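Local coordinates for SusD superfamily protein (Bacteroides fragilis NCTC 9343, PDB 3NQP) that probably binds glycans at the outer membrane for uptake, like other SusD-type lipoproteins, at residues V217-D222 and D455-T460; G464-V469 and L483-E488. One frame throughout, in Å; residues are numbered along the deposited sequence.

How the interactions relate
Both contacts involve the end of helix 452-458 or the loop that follows it. Interaction 1 sets the end of this helix against the loop after helix 200-216. Interaction 2 joins two parts of the long loop that follows it. Their centres lie about 10 Å apart, and probable backbone hydrogen bonds pairing Val469 N with Leu456 O and Leu468 N with Met459 O tie them together. Interaction 1 is buried and brings together residues far apart in sequence. It has no direct hydrogen bond; valine packing and two waters do the joining. Interaction 2 is local and only partly buried. One direct backbone bond and a Val469-Leu483 pair hold its inner end, while Thr466 and Lys485 meet near the surface.

Interaction 1. Residues V217-D222 and D455-T460; sequences VTTGDD and DLRRMT
Val217, the first residue past helix 200-216, lies against Arg458 at the end of helix 452-458, and their CA atoms are 6.1 Å apart. The two methyls of Val217 divide the contact. CG2 packs on the backbone of the helix end, 3.8 Å from Arg458 CA, and also touches Arg458 CG. CG1 stands anti to the backbone N (chi1 -171°) and lies oblique to the guanidinium of Arg457, 4.1 Å from NH2. The Arg457 chain bends at chi2 and chi3, which swings its guanidinium toward the 217-222 loop. No direct hydrogen bond crosses here. Instead NH2 gives to two waters, both at the edge of the guanidinium and in its plane. The oxygen of water 1 donates to Thr218 O at 2.9 Å. Water 2 lies 2.8 Å from Thr219 OG1. NH1 of Arg457 makes a weak bond to Arg133 O.

Of the Arg458 side chain, Val217 meets only CB and CG. The Arg458 guanidinium turns back along the helix and grips Asp455 OD1 end-on with NH1 and NH2. The NH2 to OD1 distance is 2.9 Å, and this bond comes from above the carboxylate plane. NH2 also forms a salt bridge with Glu391, and Asp455 OD1 one with Lys442. From Thr219 to Asp222 the loop makes a type II' turn, with Gly220 at its second position.

The chemistry is thus split: methyl packing joins the segments, and the buried Arg457 reaches the loop through water. Arg458 and Lys442 with Asp455 and Glu391 form a network that is probably close to neutral.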
ATOM      1  N   VAL A 217     -15.630   4.902  -7.964  1.00 12.52           N
ATOM      2  CA  VAL A 217     -14.920   4.602  -9.215  1.00 13.11           C
ATOM      3  C   VAL A 217     -15.727   3.642 -10.091  1.00 10.92           C
ATOM      4  O   VAL A 217     -16.121   2.583  -9.647  1.00 11.85           O
ATOM      5  CB  VAL A 217     -13.535   3.961  -8.938  1.00 10.72           C
ATOM      6  CG1 VAL A 217     -12.679   3.850 -10.240  1.00  9.97           C
ATOM      7  CG2 VAL A 217     -12.789   4.801  -7.913  1.00 10.73           C
ATOM      8  N   THR A 218     -15.947   4.059 -11.327  1.00 11.40           N
ATOM      9  CA  THR A 218     -16.452   3.206 -12.407  1.00 10.71           C
ATOM     10  C   THR A 218     -15.283   2.542 -13.135  1.00 11.16           C
ATOM     11  O   THR A 218     -14.335   3.224 -13.577  1.00 12.71           O
ATOM     12  CB  THR A 218     -17.299   4.026 -13.403  1.00 13.42           C
ATOM     13  OG1 THR A 218     -18.478   4.499 -12.747  1.00 11.68           O
ATOM     14  CG2 THR A 218     -17.696   3.183 -14.606  1.00 14.34           C
ATOM     15  N   THR A 219     -15.291   1.217 -13.204  1.00 11.54           N
ATOM     16  CA  THR A 219     -14.366   0.486 -14.087  1.00 13.97           C
ATOM     17  C   THR A 219     -15.189  -0.373 -15.022  1.00 16.04           C
ATOM     18  O   THR A 219     -15.938  -1.228 -14.569  1.00 13.55           O
ATOM     19  CB  THR A 219     -13.379  -0.390 -13.280  1.00 13.83           C
ATOM     20  OG1 THR A 219     -12.739   0.437 -12.310  1.00 14.95           O
ATOM     21  CG2 THR A 219     -12.263  -1.026 -14.190  1.00 13.69           C
ATOM     22  N   GLY A 220     -15.052  -0.138 -16.320  1.00 18.31           N
ATOM     23  CA  GLY A 220     -15.876  -0.819 -17.330  1.00 17.79           C
ATOM     24  C   GLY A 220     -17.344  -0.840 -16.975  1.00 15.51           C
ATOM     25  O   GLY A 220     -17.944   0.214 -16.818  1.00 15.98           O
ATOM     26  N   ASP A 221     -17.901  -2.044 -16.850  1.00 16.03           N
ATOM     27  CA  ASP A 221     -19.314  -2.271 -16.513  1.00 18.29           C
ATOM     28  C   ASP A 221     -19.600  -2.266 -14.996  1.00 19.30           C
ATOM     29  O   ASP A 221     -20.727  -2.504 -14.562  1.00 20.57           O
ATOM     30  CB  ASP A 221     -19.852  -3.572 -17.176  1.00 18.72           C
ATOM     31  CG  ASP A 221     -19.191  -4.826 -16.648  1.00 24.45           C
ATOM     32  OD1 ASP A 221     -18.146  -4.711 -15.948  1.00 16.81           O
ATOM     33  OD2 ASP A 221     -19.719  -5.932 -16.913  1.00 14.22           O
ATOM     34  N   ASP A 222     -18.579  -1.997 -14.181  1.00 18.50           N
ATOM     35  CA  ASP A 222     -18.809  -1.887 -12.737  1.00 17.47           C
ATOM     36  C   ASP A 222     -18.940  -0.407 -12.367  1.00 15.76           C
ATOM     37  O   ASP A 222     -17.951   0.258 -12.184  1.00 19.54           O
ATOM     38  CB  ASP A 222     -17.681  -2.593 -12.003  1.00 16.73           C
ATOM     39  CG  ASP A 222     -18.028  -2.910 -10.565  1.00 25.02           C
ATOM     40  OD1 ASP A 222     -19.208  -3.197 -10.281  1.00 20.99           O
ATOM     41  OD2 ASP A 222     -17.103  -2.887  -9.730  1.00 17.45           O
ATOM     42  N   ASP A 455      -5.068   6.275  -4.284  1.00 10.39           N
ATOM     43  CA  ASP A 455      -5.667   7.575  -3.929  1.00 11.12           C
ATOM     44  C   ASP A 455      -5.934   8.456  -5.163  1.00 11.94           C
ATOM     45  O   ASP A 455      -6.992   9.086  -5.227  1.00  9.45           O
ATOM     46  CB  ASP A 455      -4.772   8.311  -2.928  1.00  7.48           C
ATOM     47  CG  ASP A 455      -4.662   7.587  -1.588  1.00 10.28           C
ATOM     48  OD1 ASP A 455      -5.502   6.728  -1.266  1.00 13.34           O
ATOM     49  OD2 ASP A 455      -3.694   7.863  -0.837  1.00 11.61           O
ATOM     50  N   LEU A 456      -4.985   8.462  -6.127  1.00 10.77           N
ATOM     51  CA  LEU A 456      -5.127   9.226  -7.361  1.00 10.09           C
ATOM     52  C   LEU A 456      -6.201   8.676  -8.270  1.00 11.93           C
ATOM     53  O   LEU A 456      -6.900   9.451  -8.948  1.00 12.12           O
ATOM     54  CB  LEU A 456      -3.816   9.298  -8.139  1.00  8.55           C
ATOM     55  CG  LEU A 456      -2.704  10.093  -7.434  1.00  9.68           C
ATOM     56  CD1 LEU A 456      -1.354   9.763  -8.160  1.00 12.60           C
ATOM     57  CD2 LEU A 456      -2.986  11.622  -7.453  1.00  9.21           C
ATOM     58  N   ARG A 457      -6.352   7.356  -8.300  1.00 12.01           N
ATOM     59  CA  ARG A 457      -7.435   6.737  -9.078  1.00 12.94           C
ATOM     60  C   ARG A 457      -8.813   7.033  -8.464  1.00 13.31           C
ATOM     61  O   ARG A 457      -9.787   7.206  -9.178  1.00 10.59           O
ATOM     62  CB  ARG A 457      -7.288   5.201  -9.120  1.00 10.48           C
ATOM     63  CG  ARG A 457      -6.155   4.672  -9.996  1.00 15.34           C
ATOM     64  CD  ARG A 457      -6.453   4.578 -11.464  1.00 14.14           C
ATOM     65  NE  ARG A 457      -7.780   4.022 -11.792  1.00 16.62           N
ATOM     66  CZ  ARG A 457      -8.123   2.748 -11.757  1.00 13.76           C
ATOM     67  NH1 ARG A 457      -7.271   1.832 -11.398  1.00 19.32           N
ATOM     68  NH2 ARG A 457      -9.347   2.391 -12.078  1.00 14.84           N
ATOM     69  N   ARG A 458      -8.868   7.112  -7.140  1.00  9.43           N
ATOM     70  CA  ARG A 458     -10.115   7.022  -6.405  1.00  8.24           C
ATOM     71  C   ARG A 458     -10.665   8.358  -5.993  1.00 10.02           C
ATOM     72  O   ARG A 458     -11.855   8.607  -6.141  1.00 10.33           O
ATOM     73  CB  ARG A 458      -9.920   6.151  -5.167  1.00  7.99           C
ATOM     74  CG  ARG A 458     -11.202   5.725  -4.416  1.00 12.51           C
ATOM     75  CD  ARG A 458     -10.876   5.120  -3.039  1.00 10.27           C
ATOM     76  NE  ARG A 458     -10.178   6.075  -2.213  1.00  6.83           N
ATOM     77  CZ  ARG A 458      -8.860   6.081  -1.946  1.00 12.00           C
ATOM     78  NH1 ARG A 458      -8.019   5.127  -2.390  1.00 12.26           N
ATOM     79  NH2 ARG A 458      -8.368   7.078  -1.246  1.00 12.81           N
HETATM   80  N   MSE A 459      -9.789   9.233  -5.499  1.00  9.47           N
HETATM   81  CA  MSE A 459     -10.231  10.536  -5.035  1.00  8.65           C
HETATM   82  C   MSE A 459     -10.541  11.423  -6.239  1.00  8.40           C
HETATM   83  O   MSE A 459     -10.002  11.254  -7.338  1.00  9.24           O
HETATM   84  CB  MSE A 459      -9.187  11.174  -4.095  1.00  7.22           C
HETATM   85  CG  MSE A 459      -8.887  10.276  -2.904  1.00  9.61           C
HETATM   86 SE   MSE A 459      -7.718  11.053  -1.620  0.75  7.40          SE
HETATM   87  CE  MSE A 459      -9.026  11.989  -0.575  1.00 14.35           C
ATOM     88  N   THR A 460     -11.474  12.338  -6.018  1.00  9.24           N
ATOM     89  CA  THR A 460     -12.023  13.182  -7.068  1.00 11.37           C
ATOM     90  C   THR A 460     -11.926  14.664  -6.690  1.00 12.17           C
ATOM     91  O   THR A 460     -11.914  15.024  -5.499  1.00 11.90           O
ATOM     92  CB  THR A 460     -13.499  12.835  -7.345  1.00 12.96           C
ATOM     93  OG1 THR A 460     -14.285  13.012  -6.155  1.00 10.65           O
ATOM     94  CG2 THR A 460     -13.673  11.366  -7.853  1.00  8.71           C
TER
HETATM   95  O   HOH W   1     -11.450   3.525 -13.522  1.00 15.79           O
HETATM   96  O   HOH W   2     -10.165  -0.555 -11.606  1.00 11.54           O

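Interaction 2. Residues G464-V469 and L483-E488; sequences GGTPLV and LNKSTE
Val469 and Leu483 meet through torsions that bring one branch of each together. Val469 CG2 is anti to its backbone N, while CG1 takes the crowded position (chi1 64°). Leu483 CG is anti to the carbonyl carbon (chi1 -59°). CG2 of Val469 lies 3.8 Å from both CG and CD1 of Leu483, and the two side chains cross obliquely. Beside this apolar pair the backbones join directly. Leu483 N gives a nearly straight bond of 3.1 Å to Val469 O, with an N-H...O angle of 176°. The donor is tilted from the carbonyl plane.

Nearer the surface, CG2 of Thr466 touches CD of Lys485 at 4.1 Å. The touch is at a methylene of the lysine and not at its ammonium.

Segment 483-488 also holds its own shape. Asn484 OD1 accepts from Ser486 N at 2.9 Å, in the carbonyl plane, which makes an Asx turn. Ser486 OG donates to the same oxygen. Farther along, Glu488 OE1 uses its anti lone pair to accept from Asn484 N at 3.0 Å. Glu488 N also bonds to Asn484 O, and with the Asn484-Ser486 and Asn484-Glu488 bonds this curls 484-488 into a compact turn. OE2 of Glu488 forms a salt bridge with Lys491.

The contact lies in the long loop between helix 452-458 and helix 498-503. Val469 also packs on Trp453 and Leu456 of helix 452-458, and the adjoining Leu468 reaches Leu436 and Leu439 of helix 431-445.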
ATOM      1  N   GLY A 464     -18.540  13.541  -7.092  1.00 13.79           N
ATOM      2  CA  GLY A 464     -18.985  13.016  -8.370  1.00 14.37           C
ATOM      3  C   GLY A 464     -18.136  13.429  -9.556  1.00 15.80           C
ATOM      4  O   GLY A 464     -18.534  13.151 -10.683  1.00 15.46           O
ATOM      5  N   GLY A 465     -16.979  14.078  -9.311  1.00 12.03           N
ATOM      6  CA  GLY A 465     -16.221  14.711 -10.366  1.00 12.75           C
ATOM      7  C   GLY A 465     -15.002  13.931 -10.866  1.00 12.72           C
ATOM      8  O   GLY A 465     -14.938  12.713 -10.748  1.00 12.52           O
ATOM      9  N   THR A 466     -13.993  14.654 -11.357  1.00 15.71           N
ATOM     10  CA  THR A 466     -12.859  14.021 -12.058  1.00 12.96           C
ATOM     11  C   THR A 466     -11.860  13.335 -11.114  1.00 13.30           C
ATOM     12  O   THR A 466     -11.457  13.935 -10.118  1.00 10.91           O
ATOM     13  CB  THR A 466     -12.105  15.091 -12.838  1.00 15.89           C
ATOM     14  OG1 THR A 466     -13.058  15.859 -13.561  1.00 13.88           O
ATOM     15  CG2 THR A 466     -11.092  14.479 -13.817  1.00 13.94           C
ATOM     16  N   PRO A 467     -11.441  12.098 -11.434  1.00 12.10           N
ATOM     17  CA  PRO A 467     -10.367  11.485 -10.647  1.00  9.42           C
ATOM     18  C   PRO A 467      -9.142  12.382 -10.537  1.00 11.03           C
ATOM     19  O   PRO A 467      -8.736  13.076 -11.528  1.00  8.67           O
ATOM     20  CB  PRO A 467     -10.035  10.225 -11.425  1.00 14.40           C
ATOM     21  CG  PRO A 467     -11.339   9.832 -12.050  1.00 12.32           C
ATOM     22  CD  PRO A 467     -12.056  11.137 -12.384  1.00 15.26           C
ATOM     23  N   LEU A 468      -8.539  12.387  -9.359  1.00  9.57           N
ATOM     24  CA  LEU A 468      -7.411  13.301  -9.145  1.00 10.51           C
ATOM     25  C   LEU A 468      -6.175  12.970 -10.008  1.00 13.62           C
ATOM     26  O   LEU A 468      -5.355  13.838 -10.206  1.00 11.18           O
ATOM     27  CB  LEU A 468      -7.021  13.376  -7.676  1.00  9.38           C
ATOM     28  CG  LEU A 468      -7.939  14.165  -6.751  1.00 13.67           C
ATOM     29  CD1 LEU A 468      -7.310  14.211  -5.333  1.00  8.27           C
ATOM     30  CD2 LEU A 468      -8.335  15.591  -7.299  1.00  7.62           C
ATOM     31  N   VAL A 469      -6.050  11.730 -10.499  1.00 11.15           N
ATOM     32  CA  VAL A 469      -4.959  11.358 -11.409  1.00 10.56           C
ATOM     33  C   VAL A 469      -4.996  12.249 -12.686  1.00 11.81           C
ATOM     34  O   VAL A 469      -3.948  12.527 -13.289  1.00 15.54           O
ATOM     35  CB  VAL A 469      -5.026   9.868 -11.800  1.00 11.92           C
ATOM     36  CG1 VAL A 469      -6.312   9.609 -12.601  1.00  8.73           C
ATOM     37  CG2 VAL A 469      -3.797   9.438 -12.590  1.00 12.07           C
ATOM     38  N   LEU A 483      -1.849  11.951 -15.451  1.00 14.42           N
ATOM     39  CA  LEU A 483      -2.368  11.534 -16.764  1.00 14.81           C
ATOM     40  C   LEU A 483      -3.229  12.614 -17.430  1.00 17.49           C
ATOM     41  O   LEU A 483      -3.990  13.311 -16.794  1.00 16.43           O
ATOM     42  CB  LEU A 483      -3.223  10.248 -16.675  1.00 13.88           C
ATOM     43  CG  LEU A 483      -2.528   8.990 -16.115  1.00 12.35           C
ATOM     44  CD1 LEU A 483      -3.507   7.812 -15.977  1.00  7.23           C
ATOM     45  CD2 LEU A 483      -1.288   8.639 -16.973  1.00 13.65           C
ATOM     46  N   ASN A 484      -3.132  12.673 -18.745  1.00 17.06           N
ATOM     47  CA  ASN A 484      -3.916  13.549 -19.581  1.00 19.65           C
ATOM     48  C   ASN A 484      -5.178  12.789 -19.896  1.00 18.00           C
ATOM     49  O   ASN A 484      -5.143  11.778 -20.589  1.00 16.96           O
ATOM     50  CB  ASN A 484      -3.114  13.853 -20.856  1.00 18.82           C
ATOM     51  CG  ASN A 484      -3.853  14.753 -21.836  1.00 27.21           C
ATOM     52  OD1 ASN A 484      -5.052  14.654 -22.023  1.00 22.70           O
ATOM     53  ND2 ASN A 484      -3.107  15.628 -22.483  1.00 31.59           N
ATOM     54  N   LYS A 485      -6.307  13.276 -19.397  1.00 18.19           N
ATOM     55  CA  LYS A 485      -7.561  12.583 -19.569  1.00 20.58           C
ATOM     56  C   LYS A 485      -8.001  12.424 -21.039  1.00 21.00           C
ATOM     57  O   LYS A 485      -8.735  11.512 -21.351  1.00 20.85           O
ATOM     58  CB  LYS A 485      -8.654  13.297 -18.789  1.00 23.25           C
ATOM     59  CG  LYS A 485      -9.967  12.499 -18.699  1.00 28.39           C
ATOM     60  CD  LYS A 485     -10.915  13.133 -17.688  1.00 39.61           C
ATOM     61  CE  LYS A 485     -12.094  12.203 -17.389  1.00 41.68           C
ATOM     62  NZ  LYS A 485     -12.819  11.896 -18.647  1.00 33.65           N
ATOM     63  N   SER A 486      -7.572  13.307 -21.928  1.00 19.35           N
ATOM     64  CA  SER A 486      -8.080  13.231 -23.307  1.00 22.74           C
ATOM     65  C   SER A 486      -7.301  12.210 -24.155  1.00 21.99           C
ATOM     66  O   SER A 486      -7.861  11.666 -25.104  1.00 23.26           O
ATOM     67  CB  SER A 486      -8.025  14.586 -23.979  1.00 23.07           C
ATOM     68  OG  SER A 486      -6.670  14.903 -24.241  1.00 33.05           O
ATOM     69  N   THR A 487      -6.055  11.903 -23.764  1.00 20.36           N
ATOM     70  CA  THR A 487      -5.197  10.998 -24.525  1.00 17.25           C
ATOM     71  C   THR A 487      -4.790   9.758 -23.741  1.00 20.57           C
ATOM     72  O   THR A 487      -4.307   8.804 -24.369  1.00 19.53           O
ATOM     73  CB  THR A 487      -3.921  11.710 -24.980  1.00 18.92           C
ATOM     74  OG1 THR A 487      -3.188  12.143 -23.830  1.00 18.45           O
ATOM     75  CG2 THR A 487      -4.217  12.936 -25.898  1.00 22.93           C
ATOM     76  N   GLU A 488      -4.930   9.773 -22.399  1.00 13.05           N
ATOM     77  CA  GLU A 488      -4.373   8.710 -21.533  1.00 13.24           C
ATOM     78  C   GLU A 488      -5.390   8.047 -20.606  1.00 14.87           C
ATOM     79  O   GLU A 488      -5.027   7.311 -19.701  1.00 14.47           O
ATOM     80  CB  GLU A 488      -3.181   9.261 -20.715  1.00 13.42           C
ATOM     81  CG  GLU A 488      -1.936   9.486 -21.547  1.00 19.39           C
ATOM     82  CD  GLU A 488      -0.772  10.087 -20.763  1.00 15.41           C
ATOM     83  OE1 GLU A 488      -0.962  11.068 -20.005  1.00 16.07           O
ATOM     84  OE2 GLU A 488       0.357   9.615 -20.934  1.00 17.78           O
TER